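Local coordinates for protein cytosol aminopeptidase (Staphylococcus aureus subsp. aureus, PDB 3KZW) that probably removes amino acids one at a time from the N-termini of peptides, as a metal-dependent leucyl aminopeptidase of the cytosol, at residues Q71-S76 with Y82-D87; K113-L118 with T130-D135. One frame throughout, in Å; residues are numbered along the deposited sequence.

Contact 1: Q71-S76 with Y82-D87; sequences QHIIGS and YTTAFD
Ile73 and Ile74 touch Thr84, and Ile74 and Gly75 lie over the Tyr82 ring, where the chain leaves helix 62-70 and turns back to strand 81-88, an outermost strand, within this chain, of the mixed sheet in the N-terminal domain. A Schellman motif ends the helix, with His72 at positive phi as the first residue to leave it. Ile73 follows and lays its methyl CG2 against Thr84, 3.6 Å from OG1 and 3.7 Å from CB, the two side chains crossing at about a right angle. Placing CG2 anti to the backbone N (chi1 -66° for CG1) lets this branch make the touch. At Ile74 it is again CG2 that works, 3.9 Å from Tyr82 CB and 4.2 Å from Thr84 CG2, while the end of the CG1 branch leads away; the backbone of Ile74 is tied to Leu68 of the helix. From here the main chain runs flat over one face of the Tyr82 ring. CA of Ile74 makes a CH-pi contact 4.0 Å from the ring centroid, and Gly75 CA makes a second one from the same face. Tyr82 also touches Thr97 of strand 91-101, to which its backbone is hydrogen-bonded. Thr84 OG1 has its main partner in Ala85 N of the second subunit. Between the two CH-pi contacts, Gly75 N sits above the centre of the Tyr82 ring, 3.2 Å from its plane.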
loop_
_atom_site.group_PDB
_atom_site.type_symbol
_atom_site.label_atom_id
_atom_site.label_comp_id
_atom_site.label_asym_id
_atom_site.label_seq_id
_atom_site.Cartn_x
_atom_site.Cartn_y
_atom_site.Cartn_z
ATOM N N GLN A 71 -28.653 -28.250 -42.803
ATOM C CA GLN A 71 -28.996 -26.854 -43.078
ATOM C C GLN A 71 -28.542 -25.907 -41.966
ATOM O O GLN A 71 -28.763 -24.697 -42.051
ATOM C CB GLN A 71 -30.504 -26.709 -43.289
ATOM C CG GLN A 71 -30.984 -27.081 -44.679
ATOM C CD GLN A 71 -32.497 -27.078 -44.791
ATOM O OE1 GLN A 71 -33.176 -27.950 -44.243
ATOM N NE2 GLN A 71 -33.035 -26.098 -45.509
ATOM N N HIS A 72 -27.910 -26.470 -40.935
ATOM C CA HIS A 72 -27.441 -25.728 -39.753
ATOM C C HIS A 72 -28.572 -25.086 -38.941
ATOM O O HIS A 72 -28.348 -24.137 -38.185
ATOM C CB HIS A 72 -26.364 -24.696 -40.124
ATOM C CG HIS A 72 -25.127 -25.298 -40.717
ATOM N ND1 HIS A 72 -24.782 -25.145 -42.037
ATOM C CD2 HIS A 72 -24.157 -26.062 -40.170
ATOM C CE1 HIS A 72 -23.651 -25.782 -42.279
ATOM N NE2 HIS A 72 -23.251 -26.349 -41.161
ATOM N N ILE A 73 -29.782 -25.618 -39.100
ATOM C CA ILE A 73 -30.940 -25.196 -38.310
ATOM C C ILE A 73 -30.845 -25.805 -36.905
ATOM O O ILE A 73 -31.203 -25.166 -35.914
ATOM C CB ILE A 73 -32.273 -25.558 -39.021
ATOM C CG1 ILE A 73 -32.413 -24.743 -40.313
ATOM C CG2 ILE A 73 -33.470 -25.303 -38.111
ATOM C CD1 ILE A 73 -33.456 -25.266 -41.289
ATOM N N ILE A 74 -30.360 -27.042 -36.836
ATOM C CA ILE A 74 -29.968 -27.661 -35.570
ATOM C C ILE A 74 -28.516 -28.143 -35.655
ATOM O O ILE A 74 -27.947 -28.237 -36.750
ATOM C CB ILE A 74 -30.915 -28.815 -35.142
ATOM C CG1 ILE A 74 -30.924 -29.940 -36.189
ATOM C CG2 ILE A 74 -32.323 -28.277 -34.858
ATOM C CD1 ILE A 74 -31.521 -31.257 -35.699
ATOM N N GLY A 75 -27.918 -28.435 -34.501
ATOM C CA GLY A 75 -26.518 -28.857 -34.439
ATOM C C GLY A 75 -26.197 -29.752 -33.259
ATOM O O GLY A 75 -27.077 -30.101 -32.467
ATOM N N SER A 76 -24.922 -30.112 -33.136
ATOM C CA SER A 76 -24.491 -31.097 -32.155
ATOM C C SER A 76 -23.529 -30.562 -31.091
ATOM O O SER A 76 -23.175 -31.291 -30.163
ATOM C CB SER A 76 -23.861 -32.292 -32.865
ATOM O OG SER A 76 -22.704 -31.907 -33.581
ATOM N N TYR A 82 -30.751 -25.364 -29.767
ATOM C CA TYR A 82 -31.341 -24.976 -31.046
ATOM C C TYR A 82 -32.846 -25.173 -30.972
ATOM O O TYR A 82 -33.315 -26.175 -30.434
ATOM C CB TYR A 82 -30.804 -25.838 -32.188
ATOM C CG TYR A 82 -29.313 -25.775 -32.419
ATOM C CD1 TYR A 82 -28.437 -26.585 -31.688
ATOM C CD2 TYR A 82 -28.777 -24.934 -33.393
ATOM C CE1 TYR A 82 -27.063 -26.538 -31.904
ATOM C CE2 TYR A 82 -27.403 -24.880 -33.623
ATOM C CZ TYR A 82 -26.554 -25.685 -32.875
ATOM O OH TYR A 82 -25.195 -25.639 -33.098
ATOM N N THR A 83 -33.606 -24.222 -31.507
ATOM C CA THR A 83 -35.053 -24.391 -31.621
ATOM C C THR A 83 -35.523 -24.189 -33.053
ATOM O O THR A 83 -34.928 -23.419 -33.805
ATOM C CB THR A 83 -35.847 -23.463 -30.674
ATOM O OG1 THR A 83 -35.510 -22.095 -30.931
ATOM C CG2 THR A 83 -35.561 -23.802 -29.215
ATOM N N THR A 84 -36.585 -24.902 -33.420
ATOM C CA THR A 84 -37.181 -24.795 -34.752
ATOM C C THR A 84 -38.629 -25.277 -34.774
ATOM O O THR A 84 -39.049 -26.057 -33.918
ATOM C CB THR A 84 -36.356 -25.566 -35.823
ATOM O OG1 THR A 84 -36.963 -25.406 -37.111
ATOM C CG2 THR A 84 -36.259 -27.052 -35.493
ATOM N N ALA A 85 -39.387 -24.795 -35.755
ATOM C CA ALA A 85 -40.700 -25.349 -36.048
ATOM C C ALA A 85 -40.495 -26.727 -36.665
ATOM O O ALA A 85 -39.659 -26.896 -37.555
ATOM C CB ALA A 85 -41.464 -24.446 -36.997
ATOM N N PHE A 86 -41.249 -27.707 -36.181
ATOM C CA PHE A 86 -41.061 -29.091 -36.596
ATOM C C PHE A 86 -42.394 -29.756 -36.895
ATOM O O PHE A 86 -43.240 -29.898 -36.010
ATOM C CB PHE A 86 -40.298 -29.866 -35.515
ATOM C CG PHE A 86 -39.785 -31.206 -35.963
ATOM C CD1 PHE A 86 -38.812 -31.300 -36.956
ATOM C CD2 PHE A 86 -40.255 -32.375 -35.372
ATOM C CE1 PHE A 86 -38.331 -32.543 -37.368
ATOM C CE2 PHE A 86 -39.779 -33.622 -35.774
ATOM C CZ PHE A 86 -38.815 -33.707 -36.774
ATOM N N ASP A 87 -42.576 -30.154 -38.150
ATOM C CA ASP A 87 -43.793 -30.832 -38.573
ATOM C C ASP A 87 -43.671 -32.346 -38.458
ATOM O O ASP A 87 -42.805 -32.963 -39.084
ATOM C CB ASP A 87 -44.159 -30.448 -40.011
ATOM C CG ASP A 87 -44.862 -29.102 -40.102
ATOM O OD1 ASP A 87 -45.152 -28.486 -39.050
ATOM O OD2 ASP A 87 -45.129 -28.662 -41.240
#

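Contact 2: K113-L118 with T130-D135; sequences KIWGHL and TYLLMD
Trp115 reaches from helix 108-124 to Leu132 of strand 129-133 and to Met134 just beyond it, presenting the edge of its six-membered ring. Met134 SD lies 3.8 Å from Trp115 CH2, near the ring plane, and stands 5.0 Å from the centroid of that ring, 76° off its normal. This is a Met-aromatic contact of the edge type, the two side chains crossing at about a right angle. The methyl CE of Met134 follows the sulfur, 3.9 Å from Trp115 CH2. One atom farther round the rim, Trp115 CZ3 meets Leu132 CD2 at 4.2 Å, also close to the indole plane. Met134 brings its sulfur there through a bent chain: CG is anti to the backbone N (chi1 -167°), and bends at chi2 and chi3 then bring SD and CE up to the rim of the indole. The backbone turns at the same place, with Leu133 at the centre of an inverse gamma turn and a short 3-10 segment beginning at Met134. Farther out, the ring of Phe137 stacks with Trp115, and Val147, Ala150, Cys151 and Gln154 of helix 144-157 pack on the indole. Leu132 also rests on Ile41 and Leu179 of the strands flanking its own. The contact joins helix 108-124 to an inner strand of the sheet in the alpha/beta N-terminal domain. All three touching residues are buried, and their meeting is apolar apart from the sulfur, whose approach is consistent with a weak attraction between the electron-rich sulfur and the slightly positive C-H rim.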
loop_
_atom_site.group_PDB
_atom_site.type_symbol
_atom_site.label_atom_id
_atom_site.label_comp_id
_atom_site.label_asym_id
_atom_site.label_seq_id
_atom_site.Cartn_x
_atom_site.Cartn_y
_atom_site.Cartn_z
ATOM N N LYS A 113 -23.350 -30.333 -18.540
ATOM C CA LYS A 113 -23.489 -29.192 -19.436
ATOM C C LYS A 113 -24.731 -29.332 -20.322
ATOM O O LYS A 113 -25.424 -28.348 -20.578
ATOM C CB LYS A 113 -22.227 -29.035 -20.291
ATOM C CG LYS A 113 -22.107 -27.693 -21.003
ATOM C CD LYS A 113 -20.845 -27.604 -21.854
ATOM C CE LYS A 113 -19.604 -27.319 -21.015
ATOM N NZ LYS A 113 -18.367 -27.307 -21.847
ATOM N N ILE A 114 -25.001 -30.558 -20.776
ATOM C CA ILE A 114 -26.155 -30.857 -21.629
ATOM C C ILE A 114 -27.472 -30.639 -20.883
ATOM O O ILE A 114 -28.309 -29.854 -21.328
ATOM C CB ILE A 114 -26.089 -32.300 -22.217
ATOM C CG1 ILE A 114 -24.972 -32.408 -23.257
ATOM C CG2 ILE A 114 -27.421 -32.700 -22.851
ATOM C CD1 ILE A 114 -24.464 -33.823 -23.474
ATOM N N TRP A 115 -27.646 -31.329 -19.756
ATOM C CA TRP A 115 -28.864 -31.204 -18.950
ATOM C C TRP A 115 -28.993 -29.808 -18.343
ATOM O O TRP A 115 -30.093 -29.258 -18.261
ATOM C CB TRP A 115 -28.910 -32.262 -17.842
ATOM C CG TRP A 115 -29.079 -33.672 -18.328
ATOM C CD1 TRP A 115 -28.192 -34.703 -18.180
ATOM C CD2 TRP A 115 -30.207 -34.213 -19.033
ATOM N NE1 TRP A 115 -28.694 -35.847 -18.750
ATOM C CE2 TRP A 115 -29.927 -35.577 -19.282
ATOM C CE3 TRP A 115 -31.423 -33.678 -19.482
ATOM C CZ2 TRP A 115 -30.822 -36.414 -19.958
ATOM C CZ3 TRP A 115 -32.312 -34.511 -20.157
ATOM C CH2 TRP A 115 -32.003 -35.864 -20.387
ATOM N N GLY A 116 -27.859 -29.244 -17.930
ATOM C CA GLY A 116 -27.809 -27.915 -17.330
ATOM C C GLY A 116 -28.369 -26.832 -18.227
ATOM O O GLY A 116 -29.307 -26.132 -17.847
ATOM N N HIS A 117 -27.802 -26.702 -19.423
ATOM C CA HIS A 117 -28.253 -25.692 -20.380
ATOM C C HIS A 117 -29.693 -25.915 -20.843
ATOM O O HIS A 117 -30.428 -24.952 -21.083
ATOM C CB HIS A 117 -27.313 -25.608 -21.587
ATOM C CG HIS A 117 -26.000 -24.952 -21.292
ATOM N ND1 HIS A 117 -24.885 -25.137 -22.079
ATOM C CD2 HIS A 117 -25.619 -24.122 -20.291
ATOM C CE1 HIS A 117 -23.875 -24.447 -21.581
ATOM N NE2 HIS A 117 -24.293 -23.822 -20.495
ATOM N N LEU A 118 -30.088 -27.183 -20.957
ATOM C CA LEU A 118 -31.443 -27.546 -21.367
ATOM C C LEU A 118 -32.490 -27.073 -20.363
ATOM O O LEU A 118 -33.397 -26.329 -20.726
ATOM C CB LEU A 118 -31.561 -29.058 -21.590
ATOM C CG LEU A 118 -32.938 -29.600 -22.005
ATOM C CD1 LEU A 118 -33.338 -29.101 -23.391
ATOM C CD2 LEU A 118 -32.962 -31.115 -21.950
ATOM N N THR A 130 -44.084 -30.366 -21.997
ATOM C CA THR A 130 -43.238 -30.777 -23.119
ATOM C C THR A 130 -42.961 -32.281 -23.136
ATOM O O THR A 130 -42.971 -32.937 -22.092
ATOM C CB THR A 130 -41.898 -29.996 -23.144
ATOM O OG1 THR A 130 -41.074 -30.478 -24.215
ATOM C CG2 THR A 130 -41.150 -30.140 -21.820
ATOM N N TYR A 131 -42.726 -32.814 -24.332
ATOM C CA TYR A 131 -42.242 -34.181 -24.493
ATOM C C TYR A 131 -40.717 -34.207 -24.443
ATOM O O TYR A 131 -40.051 -33.262 -24.879
ATOM C CB TYR A 131 -42.719 -34.791 -25.816
ATOM C CG TYR A 131 -44.213 -35.012 -25.920
ATOM C CD1 TYR A 131 -44.870 -35.900 -25.069
ATOM C CD2 TYR A 131 -44.966 -34.350 -26.888
ATOM C CE1 TYR A 131 -46.241 -36.111 -25.168
ATOM C CE2 TYR A 131 -46.337 -34.554 -26.997
ATOM C CZ TYR A 131 -46.967 -35.435 -26.134
ATOM O OH TYR A 131 -48.325 -35.638 -26.240
ATOM N N LEU A 132 -40.174 -35.294 -23.905
ATOM C CA LEU A 132 -38.730 -35.505 -23.856
ATOM C C LEU A 132 -38.395 -36.905 -24.372
ATOM O O LEU A 132 -38.749 -37.909 -23.753
ATOM C CB LEU A 132 -38.198 -35.276 -22.432
ATOM C CG LEU A 132 -36.714 -35.464 -22.088
ATOM C CD1 LEU A 132 -35.796 -34.861 -23.128
ATOM C CD2 LEU A 132 -36.415 -34.862 -20.725
ATOM N N LEU A 133 -37.726 -36.953 -25.520
ATOM C CA LEU A 133 -37.322 -38.213 -26.137
ATOM C C LEU A 133 -36.021 -38.718 -25.512
ATOM O O LEU A 133 -34.923 -38.440 -26.003
ATOM C CB LEU A 133 -37.195 -38.053 -27.657
ATOM C CG LEU A 133 -38.427 -38.322 -28.535
ATOM C CD1 LEU A 133 -39.679 -37.604 -28.050
ATOM C CD2 LEU A 133 -38.141 -37.960 -29.985
ATOM N N MET A 134 -36.168 -39.468 -24.422
ATOM C CA MET A 134 -35.041 -39.910 -23.601
ATOM C C MET A 134 -34.053 -40.821 -24.343
ATOM O O MET A 134 -32.856 -40.812 -24.043
ATOM C CB MET A 134 -35.558 -40.583 -22.320
ATOM C CG MET A 134 -34.506 -40.805 -21.230
ATOM S SD MET A 134 -33.605 -39.317 -20.723
ATOM C CE MET A 134 -34.854 -38.456 -19.766
ATOM N N ASP A 135 -34.556 -41.587 -25.312
ATOM C CA ASP A 135 -33.729 -42.505 -26.098
ATOM C C ASP A 135 -32.636 -41.807 -26.905
ATOM O O ASP A 135 -31.620 -42.422 -27.237
ATOM C CB ASP A 135 -34.600 -43.358 -27.027
ATOM C CG ASP A 135 -35.454 -44.370 -26.274
ATOM O OD1 ASP A 135 -35.233 -44.579 -25.060
ATOM O OD2 ASP A 135 -36.348 -44.967 -26.907
#

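How the contacts relate
Both contacts belong to the N-terminal domain and reach the same six-stranded mixed sheet, but at different places in it. Contact 1 lies at an outermost strand of the chain's sheet, 81-88, which pairs antiparallel with 91-101; contact 2 lies on the inner strand 129-133, between 39-45 and 175-180. They come in series along the chain, the loop after helix 62-70 closing on its strand before helix 108-124 opens the second. The centres of contact 1 and contact 2 are about 15 Å apart. The nearest atoms of contact 1 and contact 2 are about 7 Å apart, without touching. Contact 2 is buried and touched by no other chain, whereas contact 1 lies where the second subunit of the six-chain assembly meets the domain.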